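Local coordinates for protein transcriptional regulator (Pyrococcus horikoshii, PDB 1UDD) that is a TenA homologue, an all-helical member of the TENA/THI-4/PQQC family named as a transcriptional regulator, and assembles from four copies of its chain, at residues A[88-91]-A[92-96]; A[62-65]-A[66-70]; A[96-99]-A[100-103]. All coordinates share one frame; numbering follows the deposited sequence.

Contact 1. Residues A[88-91]-A[92-96]; sequences VKLL and KELDL
Leu91 and Leu96 meet where helix 82-93 ends, and the geometry is that of a Schellman motif. The evidence lies in two backbone bonds: Leu96 N reaches back five residues to Leu91 O at 2.8 Å, and inside that turn Asp95 N donates to Lys92 O at 2.6 Å. Asp95, with phi 58°, is the C-prime residue whose positive phi lets the chain reverse. A weak bond from Leu94 N also falls on Leu91 O, so this carbonyl serves two donors. Over the turn the leucine side chains cross at about a right angle, CD2 of Leu91 lying 4.1 Å from CB of Leu96. Leu91 CG is anti to its own carbonyl carbon (chi1 -71°), which turns the branch away from its own carbonyl, the one that accepts Leu96 N.

On another flank, Leu90 CD1 passes 4.3 Å from Leu94 CD1 and 3.7 Å from Glu93 OE1, the Glu93 chain running across it at about a right angle. Leu91 and Leu94 both pack on Val43 of helix 36-63, while Leu90 and Leu94 also touch Ile158 of helix 157-164. The carbonyls of Leu91 and Lys92 thus receive backbone N-H groups from the turn, and the apolar contact of Leu91 with Leu96 implies that the turn is closed by hydrophobic packing as well as by hydrogen bonds.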
loop_
_atom_site.group_PDB
_atom_site.type_symbol
_atom_site.label_atom_id
_atom_site.label_comp_id
_atom_site.label_asym_id
_atom_site.label_seq_id
_atom_site.Cartn_x
_atom_site.Cartn_y
_atom_site.Cartn_z
ATOM N N VAL A 88 -22.654 17.041 9.568
ATOM C CA VAL A 88 -23.480 17.949 8.778
ATOM C C VAL A 88 -24.449 18.702 9.691
ATOM O O VAL A 88 -24.650 19.909 9.524
ATOM C CB VAL A 88 -24.276 17.190 7.685
ATOM C CG1 VAL A 88 -25.396 18.074 7.120
ATOM C CG2 VAL A 88 -23.333 16.785 6.564
ATOM N N LYS A 89 -25.037 17.995 10.658
ATOM C CA LYS A 89 -25.972 18.613 11.599
ATOM C C LYS A 89 -25.266 19.684 12.420
ATOM O O LYS A 89 -25.845 20.735 12.713
ATOM C CB LYS A 89 -26.586 17.569 12.539
ATOM C CG LYS A 89 -27.523 16.601 11.848
ATOM C CD LYS A 89 -28.294 15.729 12.837
ATOM C CE LYS A 89 -29.146 14.697 12.098
ATOM N NZ LYS A 89 -29.869 13.755 13.012
ATOM N N LEU A 90 -24.017 19.413 12.792
ATOM C CA LEU A 90 -23.222 20.368 13.559
ATOM C C LEU A 90 -22.924 21.573 12.674
ATOM O O LEU A 90 -23.069 22.723 13.102
ATOM C CB LEU A 90 -21.908 19.730 14.020
ATOM C CG LEU A 90 -20.830 20.657 14.594
ATOM C CD1 LEU A 90 -21.391 21.474 15.767
ATOM C CD2 LEU A 90 -19.635 19.812 15.039
ATOM N N LEU A 91 -22.500 21.307 11.441
ATOM C CA LEU A 91 -22.201 22.377 10.491
ATOM C C LEU A 91 -23.412 23.293 10.330
ATOM O O LEU A 91 -23.271 24.514 10.204
ATOM C CB LEU A 91 -21.851 21.790 9.126
ATOM C CG LEU A 91 -20.512 21.070 8.994
ATOM C CD1 LEU A 91 -20.487 20.326 7.673
ATOM C CD2 LEU A 91 -19.357 22.070 9.090
ATOM N N LYS A 92 -24.600 22.689 10.328
ATOM C CA LYS A 92 -25.837 23.435 10.170
ATOM C C LYS A 92 -26.020 24.425 11.316
ATOM O O LYS A 92 -26.194 25.626 11.085
ATOM C CB LYS A 92 -27.034 22.482 10.095
ATOM C CG LYS A 92 -28.362 23.199 9.840
ATOM C CD LYS A 92 -29.471 22.251 9.378
ATOM C CE LYS A 92 -30.684 23.034 8.860
ATOM N NZ LYS A 92 -31.783 22.148 8.368
ATOM N N GLU A 93 -25.972 23.925 12.550
ATOM C CA GLU A 93 -26.117 24.777 13.723
ATOM C C GLU A 93 -25.185 25.986 13.635
ATOM O O GLU A 93 -25.478 27.041 14.195
ATOM C CB GLU A 93 -25.789 24.000 15.001
ATOM C CG GLU A 93 -26.614 22.759 15.224
ATOM C CD GLU A 93 -26.167 21.988 16.452
ATOM O OE1 GLU A 93 -24.947 21.757 16.603
ATOM O OE2 GLU A 93 -27.033 21.601 17.266
ATOM N N LEU A 94 -24.063 25.831 12.937
ATOM C CA LEU A 94 -23.090 26.920 12.792
ATOM C C LEU A 94 -23.255 27.714 11.492
ATOM O O LEU A 94 -22.391 28.515 11.136
ATOM C CB LEU A 94 -21.653 26.368 12.863
ATOM C CG LEU A 94 -21.162 25.706 14.159
ATOM C CD1 LEU A 94 -19.832 24.994 13.902
ATOM C CD2 LEU A 94 -21.010 26.750 15.250
ATOM N N ASP A 95 -24.368 27.495 10.792
ATOM C CA ASP A 95 -24.631 28.181 9.525
ATOM C C ASP A 95 -23.528 27.907 8.518
ATOM O O ASP A 95 -22.995 28.830 7.898
ATOM C CB ASP A 95 -24.750 29.694 9.725
ATOM C CG ASP A 95 -25.946 30.075 10.562
ATOM O OD1 ASP A 95 -27.073 29.667 10.204
ATOM O OD2 ASP A 95 -25.757 30.784 11.576
ATOM N N LEU A 96 -23.177 26.634 8.381
ATOM C CA LEU A 96 -22.162 26.193 7.435
ATOM C C LEU A 96 -22.746 24.989 6.734
ATOM O O LEU A 96 -23.696 24.379 7.236
ATOM C CB LEU A 96 -20.876 25.797 8.163
ATOM C CG LEU A 96 -20.129 26.953 8.824
ATOM C CD1 LEU A 96 -19.012 26.434 9.725
ATOM C CD2 LEU A 96 -19.583 27.861 7.730
#

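Contact 2. Residues A[62-65]-A[66-70]; sequences SKAE and YPLMA
Ala64 and Met69 face each other across the turn between helix 36-63 and helix 68-79, with Ala64 CB 4.1 Å from Met69 CB. Both CA-CB bonds point toward the opposing segment, as does that of Leu68, whose CG lies 4.3 Å from Ala64 CB; the methyl group therefore touches two successive residues of the new helix. Met69 starts with CG anti to its backbone N (chi1 170°), then bends at its next two torsions, and this folded chain brings CE back to within 3.7 Å of Ala64 O.

One backbone bond spans the turn: Met69 N donates to Glu65 O at 2.8 Å, with an N-H...O angle of 152° and the donor tilted 30° from the carbonyl plane. The same Glu65 O is 3.5 Å from CB of Leu68 and 3.6 Å from CB of Met69, so the first two helical side chains both start against the carbonyl that Met69 N uses.

Tyr66 turns the other way, its CA-CB bond directed away from residues 62-65. Its ring is covered on one face by its neighbour Pro67, whose CB stands 3.7 Å above the plane and over the ring centre. The peptide bond before Pro67 is cis, which places the two residues' side chains close together in a CH-pi arrangement. Tyr66 also meets Phe47 of the second subunit edge-to-face, and Arg55 of that subunit donates a hydrogen bond to Ala64 O. Ser62 OG is hydrogen-bonded to Tyr122 OH of the third subunit.

Taken together, these features describe a short loop joining two helices, with a cis-proline just before the second, set at a subunit interface of an all-helical, TenA-type tetramer.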
loop_
_atom_site.group_PDB
_atom_site.type_symbol
_atom_site.label_atom_id
_atom_site.label_comp_id
_atom_site.label_asym_id
_atom_site.label_seq_id
_atom_site.Cartn_x
_atom_site.Cartn_y
_atom_site.Cartn_z
ATOM N N SER A 62 -7.677 -3.445 5.525
ATOM C CA SER A 62 -7.272 -4.212 4.354
ATOM C C SER A 62 -6.174 -5.248 4.656
ATOM O O SER A 62 -5.997 -6.216 3.916
ATOM C CB SER A 62 -6.785 -3.250 3.269
ATOM O OG SER A 62 -5.507 -2.725 3.597
ATOM N N LYS A 63 -5.468 -5.056 5.764
ATOM C CA LYS A 63 -4.357 -5.920 6.153
ATOM C C LYS A 63 -4.664 -6.837 7.333
ATOM O O LYS A 63 -3.953 -7.806 7.592
ATOM C CB LYS A 63 -3.148 -5.036 6.483
ATOM C CG LYS A 63 -2.791 -4.091 5.335
ATOM C CD LYS A 63 -1.836 -2.963 5.762
ATOM C CE LYS A 63 -0.481 -3.463 6.238
ATOM N NZ LYS A 63 0.424 -2.298 6.541
ATOM N N ALA A 64 -5.737 -6.531 8.034
ATOM C CA ALA A 64 -6.119 -7.293 9.192
ATOM C C ALA A 64 -6.719 -8.651 8.866
ATOM O O ALA A 64 -7.148 -8.924 7.747
ATOM C CB ALA A 64 -7.096 -6.476 10.027
ATOM N N GLU A 65 -6.719 -9.515 9.866
ATOM C CA GLU A 65 -7.306 -10.839 9.728
ATOM C C GLU A 65 -8.787 -10.702 10.089
ATOM O O GLU A 65 -9.189 -9.740 10.758
ATOM C CB GLU A 65 -6.634 -11.822 10.701
ATOM C CG GLU A 65 -5.373 -12.496 10.164
ATOM C CD GLU A 65 -5.664 -13.418 8.982
ATOM O OE1 GLU A 65 -5.927 -12.906 7.867
ATOM O OE2 GLU A 65 -5.641 -14.658 9.168
ATOM N N TYR A 66 -9.598 -11.640 9.623
ATOM C CA TYR A 66 -11.012 -11.627 9.957
ATOM C C TYR A 66 -11.077 -12.290 11.338
ATOM O O TYR A 66 -10.292 -13.192 11.629
ATOM C CB TYR A 66 -11.795 -12.437 8.929
ATOM C CG TYR A 66 -13.271 -12.523 9.217
ATOM C CD1 TYR A 66 -13.787 -13.567 9.982
ATOM C CD2 TYR A 66 -14.142 -11.523 8.788
ATOM C CE1 TYR A 66 -15.136 -13.610 10.323
ATOM C CE2 TYR A 66 -15.498 -11.552 9.124
ATOM C CZ TYR A 66 -15.983 -12.603 9.894
ATOM O OH TYR A 66 -17.309 -12.652 10.243
ATOM N N PRO A 67 -12.004 -11.864 12.207
ATOM C CA PRO A 67 -13.038 -10.828 12.101
ATOM C C PRO A 67 -12.610 -9.400 12.437
ATOM O O PRO A 67 -13.421 -8.480 12.322
ATOM C CB PRO A 67 -14.093 -11.317 13.078
ATOM C CG PRO A 67 -13.230 -11.789 14.216
ATOM C CD PRO A 67 -12.181 -12.623 13.462
ATOM N N LEU A 68 -11.370 -9.201 12.876
ATOM C CA LEU A 68 -10.935 -7.852 13.214
ATOM C C LEU A 68 -11.103 -6.914 12.014
ATOM O O LEU A 68 -11.466 -5.744 12.166
ATOM C CB LEU A 68 -9.476 -7.841 13.686
ATOM C CG LEU A 68 -8.890 -6.444 13.962
ATOM C CD1 LEU A 68 -9.814 -5.654 14.880
ATOM C CD2 LEU A 68 -7.522 -6.579 14.601
ATOM N N MET A 69 -10.842 -7.436 10.823
ATOM C CA MET A 69 -10.982 -6.652 9.599
ATOM C C MET A 69 -12.412 -6.108 9.468
ATOM O O MET A 69 -12.622 -4.965 9.050
ATOM C CB MET A 69 -10.668 -7.524 8.385
ATOM C CG MET A 69 -11.018 -6.871 7.072
ATOM S SD MET A 69 -11.639 -8.097 5.909
ATOM C CE MET A 69 -10.090 -8.900 5.504
ATOM N N ALA A 70 -13.390 -6.932 9.814
ATOM C CA ALA A 70 -14.785 -6.516 9.722
ATOM C C ALA A 70 -15.094 -5.441 10.761
ATOM O O ALA A 70 -15.803 -4.477 10.472
ATOM C CB ALA A 70 -15.712 -7.722 9.909
#

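Contact 3. Residues A[96-99]-A[100-103]; sequences LTLE and DAIK
A capping box opens helix 98-103, with Thr97 at the N-cap and Asp100 three residues on. Its reciprocal pattern is explicit: Asp100 N donates to Thr97 OG1 at 3.3 Å, while the Asp100 carboxylate accepts from Thr97 N through OD2. This second bond is modelled as very short, so its exact length is doubtful. OD2 has another donor in the hydroxyl of Thr97, with Asp100 OD2 2.7 Å from Thr97 OG1; that approach comes from above the carboxylate plane, 74° out of it. Thr97 OG1 is thus both acceptor and donor toward the same residue.

The torsions explain the match. Thr97 holds OG1 between its backbone N and carbonyl carbon (chi1 69°), leaning it toward the start of the helix, and Asp100 has CG beside its own N, which turns the carboxylate back along the chain to the N-cap. A carboxylate placed at a helix N-terminus would be expected to be favoured by the helix dipole. The bond from the Thr97 hydroxyl and, less certainly, the one from Thr97 N hold OD2 against the N-cap.

Beyond the cap the regular helical ladder begins. Ala101 N bonds to Thr97 O in the carbonyl plane, and Lys103 N bonds to Glu99 O. On the apolar side, Leu98 reaches toward Ala101 and Ile102, although the placement of its CD2 is doubtful. Leu98, Ala101 and Ile102 all touch Phe47 of helix 36-63, and Leu98 also meets Val88 of helix 82-93, which seats this short helix on its neighbours. The straightest bond in the ladder is that of Ile102 N to Leu98 O, 2.7 Å long, with an N-H...O angle of 172°.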
loop_
_atom_site.group_PDB
_atom_site.type_symbol
_atom_site.label_atom_id
_atom_site.label_comp_id
_atom_site.label_asym_id
_atom_site.label_seq_id
_atom_site.Cartn_x
_atom_site.Cartn_y
_atom_site.Cartn_z
ATOM N N LEU A 96 -23.177 26.634 8.381
ATOM C CA LEU A 96 -22.162 26.193 7.435
ATOM C C LEU A 96 -22.746 24.989 6.734
ATOM O O LEU A 96 -23.696 24.379 7.236
ATOM C CB LEU A 96 -20.876 25.797 8.163
ATOM C CG LEU A 96 -20.129 26.953 8.824
ATOM C CD1 LEU A 96 -19.012 26.434 9.725
ATOM C CD2 LEU A 96 -19.583 27.861 7.730
ATOM N N THR A 97 -22.198 24.653 5.573
ATOM C CA THR A 97 -22.677 23.504 4.808
ATOM C C THR A 97 -21.502 22.570 4.513
ATOM O O THR A 97 -20.350 23.001 4.514
ATOM C CB THR A 97 -23.290 23.939 3.451
ATOM O OG1 THR A 97 -22.251 24.437 2.604
ATOM C CG2 THR A 97 -24.326 25.034 3.653
ATOM N N LEU A 98 -21.799 21.300 4.249
ATOM C CA LEU A 98 -20.760 20.323 3.928
ATOM C C LEU A 98 -19.886 20.913 2.819
ATOM O O LEU A 98 -18.658 20.754 2.818
ATOM C CB LEU A 98 -21.399 19.014 3.452
ATOM C CG LEU A 98 -20.634 17.711 3.736
ATOM C CD1 LEU A 98 -21.293 16.560 2.969
ATOM C CD2 LEU A 98 -19.174 17.849 3.330
ATOM N N GLU A 99 -20.534 21.617 1.891
ATOM C CA GLU A 99 -19.850 22.245 0.769
ATOM C C GLU A 99 -18.716 23.127 1.280
ATOM O O GLU A 99 -17.600 23.094 0.755
ATOM C CB GLU A 99 -20.843 23.094 -0.039
ATOM C CG GLU A 99 -22.289 22.575 0.005
ATOM C CD GLU A 99 -23.297 23.521 -0.668
ATOM O OE1 GLU A 99 -23.336 23.564 -1.920
ATOM O OE2 GLU A 99 -24.043 24.225 0.060
ATOM N N ASP A 100 -19.013 23.921 2.305
ATOM C CA ASP A 100 -18.024 24.806 2.907
ATOM C C ASP A 100 -16.866 23.971 3.462
ATOM O O ASP A 100 -15.694 24.322 3.303
ATOM C CB ASP A 100 -18.665 25.617 4.042
ATOM C CG ASP A 100 -19.879 26.415 3.582
ATOM O OD1 ASP A 100 -19.730 27.236 2.656
ATOM O OD2 ASP A 100 -20.979 26.220 4.142
ATOM N N ALA A 101 -17.208 22.863 4.117
ATOM C CA ALA A 101 -16.202 21.971 4.693
ATOM C C ALA A 101 -15.321 21.414 3.582
ATOM O O ALA A 101 -14.101 21.575 3.605
ATOM C CB ALA A 101 -16.881 20.831 5.446
ATOM N N ILE A 102 -15.953 20.776 2.601
ATOM C CA ILE A 102 -15.234 20.191 1.478
ATOM C C ILE A 102 -14.329 21.202 0.779
ATOM O O ILE A 102 -13.227 20.871 0.344
ATOM C CB ILE A 102 -16.214 19.607 0.454
ATOM C CG1 ILE A 102 -16.975 18.441 1.085
ATOM C CG2 ILE A 102 -15.464 19.167 -0.795
ATOM C CD1 ILE A 102 -18.045 17.859 0.201
ATOM N N LYS A 103 -14.782 22.445 0.684
ATOM C CA LYS A 103 -13.986 23.457 0.016
ATOM C C LYS A 103 -12.905 24.081 0.895
ATOM O O LYS A 103 -12.030 24.788 0.396
ATOM C CB LYS A 103 -14.910 24.522 -0.575
ATOM C CG LYS A 103 -15.827 23.959 -1.671
ATOM C CD LYS A 103 -16.697 25.031 -2.319
ATOM C CE LYS A 103 -15.868 26.053 -3.095
ATOM N NZ LYS A 103 -16.703 27.176 -3.624
#

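Along the chain the order is contact 2, contact 1, contact 3. Contacts 1 and 3 run into each other, sharing Leu96, with centres about 9 Å apart: contact 1 ends helix 82-93 and contact 3 begins helix 98-103, and Leu91 CD1 packs 3.8 Å from Leu98 CA across the join. Contact 2 stands apart, its centre about 34 Å from that of contact 1 and 33 Å from that of contact 3, at the turn into helix 68-79. Helix 36-63 relates the sites: it contributes the start of contact 2, while Val43, Leu44 and Phe47 pack against contacts 1 and 3. Those two thus form one helix-to-helix connection packed within the subunit, whereas contact 2 lies where subunits meet.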